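Local atomic coordinates of VP5 (Halorubrum pleomorphic virus 6, PDB entry 6QGL), a protein that probably mediates fusion of the viral envelope with the membrane of its haloarchaeal host. Residues S146-F151 against N219-T224; V45-L50 against A141-S146. One frame throughout, in Å; residues are numbered along the deposited sequence.

Interaction 1 (S146-F151 against N219-T224); sequences SYITDF and NTVDGT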
loop_
_atom_site.group_PDB
_atom_site.type_symbol
_atom_site.label_atom_id
_atom_site.label_comp_id
_atom_site.label_asym_id
_atom_site.label_seq_id
_atom_site.Cartn_x
_atom_site.Cartn_y
_atom_site.Cartn_z
ATOM N N SER A 146 5.435 -4.662 28.248
ATOM C CA SER A 146 6.314 -5.501 27.429
ATOM C C SER A 146 5.562 -6.107 26.238
ATOM O O SER A 146 6.193 -6.510 25.261
ATOM C CB SER A 146 6.935 -6.608 28.276
ATOM O OG SER A 146 5.946 -7.479 28.797
ATOM N N TYR A 147 4.219 -6.161 26.314
ATOM C CA TYR A 147 3.403 -6.689 25.230
ATOM C C TYR A 147 3.250 -5.692 24.073
ATOM O O TYR A 147 3.326 -6.101 22.911
ATOM C CB TYR A 147 2.018 -7.159 25.729
ATOM C CG TYR A 147 1.207 -7.808 24.627
ATOM C CD1 TYR A 147 1.398 -9.146 24.291
ATOM C CD2 TYR A 147 0.321 -7.062 23.853
ATOM C CE1 TYR A 147 0.708 -9.731 23.231
ATOM C CE2 TYR A 147 -0.370 -7.634 22.788
ATOM C CZ TYR A 147 -0.181 -8.973 22.488
ATOM O OH TYR A 147 -0.874 -9.554 21.457
ATOM N N ILE A 148 2.992 -4.406 24.391
ATOM C CA ILE A 148 2.712 -3.346 23.419
ATOM C C ILE A 148 3.945 -2.474 23.062
ATOM O O ILE A 148 4.003 -1.947 21.949
ATOM C CB ILE A 148 1.491 -2.503 23.914
ATOM C CG1 ILE A 148 0.863 -1.653 22.780
ATOM C CG2 ILE A 148 1.805 -1.653 25.156
ATOM C CD1 ILE A 148 0.218 -2.448 21.633
ATOM N N THR A 149 4.901 -2.304 23.988
ATOM C CA THR A 149 6.108 -1.521 23.714
ATOM C C THR A 149 7.339 -2.381 23.971
ATOM O O THR A 149 7.829 -2.442 25.101
ATOM C CB THR A 149 6.130 -0.181 24.479
ATOM O OG1 THR A 149 6.066 -0.425 25.882
ATOM C CG2 THR A 149 5.035 0.783 24.043
ATOM N N ASP A 150 7.807 -3.083 22.928
ATOM C CA ASP A 150 9.006 -3.922 23.003
ATOM C C ASP A 150 10.022 -3.424 21.985
ATOM O O ASP A 150 9.827 -3.583 20.778
ATOM C CB ASP A 150 8.687 -5.418 22.804
ATOM C CG ASP A 150 9.880 -6.361 22.914
ATOM O OD1 ASP A 150 11.005 -5.880 23.198
ATOM O OD2 ASP A 150 9.690 -7.578 22.721
ATOM N N PHE A 151 11.098 -2.809 22.485
ATOM C CA PHE A 151 12.160 -2.253 21.650
ATOM C C PHE A 151 13.436 -3.087 21.750
ATOM O O PHE A 151 14.468 -2.702 21.207
ATOM C CB PHE A 151 12.366 -0.751 21.959
ATOM C CG PHE A 151 11.142 0.057 21.566
ATOM C CD1 PHE A 151 10.004 0.064 22.368
ATOM C CD2 PHE A 151 11.079 0.701 20.336
ATOM C CE1 PHE A 151 8.851 0.751 21.977
ATOM C CE2 PHE A 151 9.926 1.388 19.945
ATOM C CZ PHE A 151 8.816 1.395 20.763
ATOM N N ASN A 219 9.251 -1.529 16.576
ATOM C CA ASN A 219 8.507 -2.096 17.700
ATOM C C ASN A 219 8.111 -3.536 17.353
ATOM O O ASN A 219 7.821 -3.826 16.191
ATOM C CB ASN A 219 7.249 -1.265 17.987
ATOM C CG ASN A 219 6.530 -1.589 19.285
ATOM O OD1 ASN A 219 7.050 -2.258 20.187
ATOM N ND2 ASN A 219 5.309 -1.098 19.410
ATOM N N THR A 220 8.104 -4.432 18.359
ATOM C CA THR A 220 7.713 -5.833 18.186
ATOM C C THR A 220 6.491 -6.119 19.060
ATOM O O THR A 220 6.589 -6.074 20.285
ATOM C CB THR A 220 8.897 -6.793 18.434
ATOM O OG1 THR A 220 10.041 -6.347 17.702
ATOM C CG2 THR A 220 8.576 -8.231 18.039
ATOM N N VAL A 221 5.331 -6.358 18.427
ATOM C CA VAL A 221 4.070 -6.657 19.121
ATOM C C VAL A 221 3.518 -7.962 18.555
ATOM O O VAL A 221 3.146 -8.007 17.379
ATOM C CB VAL A 221 3.027 -5.502 19.035
ATOM C CG1 VAL A 221 1.727 -5.868 19.759
ATOM C CG2 VAL A 221 3.594 -4.191 19.569
ATOM N N ASP A 222 3.481 -9.022 19.389
ATOM C CA ASP A 222 3.000 -10.361 19.032
ATOM C C ASP A 222 3.691 -10.892 17.751
ATOM O O ASP A 222 3.030 -11.271 16.780
ATOM C CB ASP A 222 1.454 -10.377 18.944
ATOM C CG ASP A 222 0.815 -11.748 18.824
ATOM O OD1 ASP A 222 1.224 -12.665 19.573
ATOM O OD2 ASP A 222 -0.109 -11.898 18.000
ATOM N N GLY A 223 5.025 -10.840 17.752
ATOM C CA GLY A 223 5.861 -11.297 16.644
ATOM C C GLY A 223 5.925 -10.404 15.418
ATOM O O GLY A 223 6.734 -10.659 14.520
ATOM N N THR A 224 5.078 -9.353 15.362
ATOM C CA THR A 224 5.010 -8.402 14.251
ATOM C C THR A 224 5.939 -7.227 14.509
ATOM O O THR A 224 5.821 -6.566 15.542
ATOM C CB THR A 224 3.552 -7.945 14.029
ATOM O OG1 THR A 224 2.720 -9.088 13.825
ATOM C CG2 THR A 224 3.400 -6.977 12.861
HETATM O O HOH W 1 4.099 -8.653 22.098
HETATM O O HOH W 2 11.750 -4.276 18.848
HETATM O O HOH W 3 6.794 -8.195 22.072
#

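Interaction 2 (V45-L50 against A141-S146); sequences VLRNQL and ADVGLS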
loop_
_atom_site.group_PDB
_atom_site.type_symbol
_atom_site.label_atom_id
_atom_site.label_comp_id
_atom_site.label_asym_id
_atom_site.label_seq_id
_atom_site.Cartn_x
_atom_site.Cartn_y
_atom_site.Cartn_z
ATOM N N VAL A 45 -8.397 -11.051 25.469
ATOM C CA VAL A 45 -9.136 -10.277 24.462
ATOM C C VAL A 45 -8.410 -8.969 24.140
ATOM O O VAL A 45 -8.296 -8.626 22.959
ATOM C CB VAL A 45 -10.635 -10.097 24.813
ATOM C CG1 VAL A 45 -11.271 -8.922 24.070
ATOM C CG2 VAL A 45 -11.395 -11.384 24.506
ATOM N N LEU A 46 -7.870 -8.277 25.166
ATOM C CA LEU A 46 -7.120 -7.035 24.951
ATOM C C LEU A 46 -5.865 -7.294 24.119
ATOM O O LEU A 46 -5.618 -6.551 23.170
ATOM C CB LEU A 46 -6.782 -6.301 26.271
ATOM C CG LEU A 46 -5.969 -4.987 26.140
ATOM C CD1 LEU A 46 -6.711 -3.924 25.331
ATOM C CD2 LEU A 46 -5.585 -4.428 27.482
ATOM N N ARG A 47 -5.116 -8.374 24.434
ATOM C CA ARG A 47 -3.910 -8.770 23.701
ATOM C C ARG A 47 -4.211 -9.082 22.235
ATOM O O ARG A 47 -3.446 -8.664 21.364
ATOM C CB ARG A 47 -3.197 -9.948 24.380
ATOM C CG ARG A 47 -2.383 -9.542 25.601
ATOM C CD ARG A 47 -1.460 -10.652 26.066
ATOM N NE ARG A 47 -2.185 -11.749 26.706
ATOM C CZ ARG A 47 -2.431 -11.824 28.010
ATOM N NH1 ARG A 47 -2.016 -10.867 28.829
ATOM N NH2 ARG A 47 -3.091 -12.860 28.505
ATOM N N ASN A 48 -5.343 -9.764 21.960
ATOM C CA ASN A 48 -5.760 -10.086 20.592
ATOM C C ASN A 48 -6.150 -8.829 19.824
ATOM O O ASN A 48 -5.738 -8.681 18.675
ATOM C CB ASN A 48 -6.898 -11.112 20.575
ATOM C CG ASN A 48 -6.475 -12.513 20.949
ATOM O OD1 ASN A 48 -5.368 -12.970 20.633
ATOM N ND2 ASN A 48 -7.361 -13.236 21.619
ATOM N N GLN A 49 -6.902 -7.913 20.473
ATOM C CA GLN A 49 -7.334 -6.647 19.880
ATOM C C GLN A 49 -6.158 -5.715 19.595
ATOM O O GLN A 49 -6.164 -5.049 18.557
ATOM C CB GLN A 49 -8.412 -5.959 20.729
ATOM C CG GLN A 49 -9.760 -6.683 20.666
ATOM C CD GLN A 49 -10.907 -5.997 21.375
ATOM O OE1 GLN A 49 -10.792 -4.892 21.920
ATOM N NE2 GLN A 49 -12.062 -6.646 21.364
ATOM N N LEU A 50 -5.135 -5.695 20.482
ATOM C CA LEU A 50 -3.936 -4.871 20.279
ATOM C C LEU A 50 -3.095 -5.415 19.130
ATOM O O LEU A 50 -2.610 -4.632 18.313
ATOM C CB LEU A 50 -3.074 -4.762 21.544
ATOM C CG LEU A 50 -3.670 -4.055 22.755
ATOM C CD1 LEU A 50 -2.842 -4.331 23.972
ATOM C CD2 LEU A 50 -3.820 -2.560 22.528
ATOM N N ALA A 141 -4.287 -2.753 33.391
ATOM C CA ALA A 141 -3.395 -3.268 34.434
ATOM C C ALA A 141 -3.318 -4.802 34.504
ATOM O O ALA A 141 -2.643 -5.352 35.381
ATOM C CB ALA A 141 -3.762 -2.675 35.781
ATOM N N ASP A 142 -3.969 -5.479 33.549
ATOM C CA ASP A 142 -3.980 -6.935 33.416
ATOM C C ASP A 142 -3.020 -7.383 32.293
ATOM O O ASP A 142 -2.791 -8.581 32.112
ATOM C CB ASP A 142 -5.417 -7.436 33.169
ATOM C CG ASP A 142 -6.118 -6.885 31.935
ATOM O OD1 ASP A 142 -5.517 -6.048 31.227
ATOM O OD2 ASP A 142 -7.269 -7.287 31.680
ATOM N N VAL A 143 -2.471 -6.406 31.534
ATOM C CA VAL A 143 -1.527 -6.626 30.426
ATOM C C VAL A 143 -0.265 -5.801 30.703
ATOM O O VAL A 143 -0.366 -4.648 31.124
ATOM C CB VAL A 143 -2.163 -6.283 29.043
ATOM C CG1 VAL A 143 -1.192 -6.540 27.895
ATOM C CG2 VAL A 143 -3.452 -7.064 28.819
ATOM N N GLY A 144 0.899 -6.405 30.494
ATOM C CA GLY A 144 2.171 -5.728 30.701
ATOM C C GLY A 144 2.552 -4.847 29.529
ATOM O O GLY A 144 2.146 -5.113 28.391
ATOM N N LEU A 145 3.348 -3.797 29.803
ATOM C CA LEU A 145 3.852 -2.869 28.791
ATOM C C LEU A 145 4.765 -3.577 27.802
ATOM O O LEU A 145 4.833 -3.168 26.642
ATOM C CB LEU A 145 4.598 -1.695 29.434
ATOM C CG LEU A 145 3.747 -0.615 30.091
ATOM C CD1 LEU A 145 4.592 0.259 30.962
ATOM C CD2 LEU A 145 3.040 0.244 29.061
ATOM N N SER A 146 5.435 -4.662 28.248
ATOM C CA SER A 146 6.314 -5.501 27.429
ATOM C C SER A 146 5.562 -6.107 26.238
ATOM O O SER A 146 6.193 -6.510 25.261
ATOM C CB SER A 146 6.935 -6.608 28.276
ATOM O OG SER A 146 5.946 -7.479 28.797
#

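Interaction 1 (S146-F151 against N219-T224)
The carboxamide of Asn219 reaches across to the 146-151 backbone and bonds to it with both ends. With CG anti to the backbone N (chi1 -169°), the group reaches the backbone of residues 148-150: ND2 donates to Ile148 O at 3.0 Å along a nearly straight line in the amide plane, and OD1 accepts Asp150 N at 3.0 Å. Two bonds of opposite polarity fix which way round the amide lies. It also lies almost parallel to the Phe151 ring, the planes 3° apart, with OD1 over one face 3.9 Å from CE1 and displaced toward the rim; His188 also stacks with this ring. One residue on, Thr220 N donates to Asp150 O at 3.1 Å, and a water joins that same oxygen to Thr220 OG1, so the carbonyl receives two donors. A second water donates to both Asp150 OD2 and Thr220 O, while Asp150 OD1 accepts from Gly152 N, just beyond the segment.

Residues 219-221 form the first strand of a two-stranded antiparallel hairpin with 224-226, closed by a type I' turn from Val221 to Thr224. The hairpin lies beside helix 43-66, with Val221 against Val54, and the Ile148 side chain reaches helix 97-140 at Met133 and Val137.

CG1 of Val221, anti to its backbone N, touches two apolar groups: CE2 of the Tyr147 ring, whose side chain crosses it at about a right angle, at 4.1 Å, and CD1 of Ile148, running alongside, at 4.2 Å. Farther out, Tyr147 and Asp222 lie side by side and point the same way, ring and carboxylate planes 30° apart, with Tyr147 OH 3.5 Å from Asp222 CB. A third water bridges Tyr147 O and Asp222 N, while Asp222 OD2 bonds to Ser51 OG.

Interaction 2 (V45-L50 against A141-S146)
Arg47 NH2 is held by a salt bridge to OD1 of Asp44, one grip that comes from its own helix 43-66; no hydrogen bond links it to 141-146. A bend at chi3 (-72°) brings the guanidinium toward residues 142-143, with NH1 4.1 Å from Asp142 O, which lies near the guanidinium plane but makes no hydrogen bond. Asp142 OD1 lies 6.4 Å from Arg47 NH1, so any attraction between these charges is probably only a long-range one.

The grip across the segments is apolar and centres on Val143, which points at the helix. CG2 meets CD2 of Leu46 tip to tip at 3.6 Å, while CG1 lies 4.0 Å from CG in the aliphatic part of Arg47; CG2 is also near the Arg47 chain, obliquely to the guanidinium. Residues 141-144 are the connection between the long helix 97-140 and the short helix 145-148; the chain leaves the long helix at Ala141 with positive phi (68°), and Val143 packs back on helix 43-66. Leu46, its CG anti to the backbone N, reaches both this connection and the end of helix 97-140, where it touches Thr136 and His140. CD2 of the same leucine also passes 4.1 Å from Asp142 OD1, an oblique crossing at the border of the patch.

Both contacts use the short helix 145-148 and share Ser146, their centres about 11 Å apart. Interaction 2 is the smaller: buried Leu46 and Val143 set the connection after helix 97-140 on helix 43-66, partly exposed Arg47 and Asp142 border them, and no hydrogen bond crosses. Interaction 1, where residues 147-150 meet the hairpin, is instead held by three direct hydrogen bonds; Ile148, Phe151, Asn219 and Val221 are buried, whereas waters bridge partly exposed Asp150 and Thr220 and reach Asp222 at the exposed end. The two join at Tyr147, whose OH makes a weak hydrogen bond to Arg47 O, while Leu50 packs against Tyr147 and Ile148.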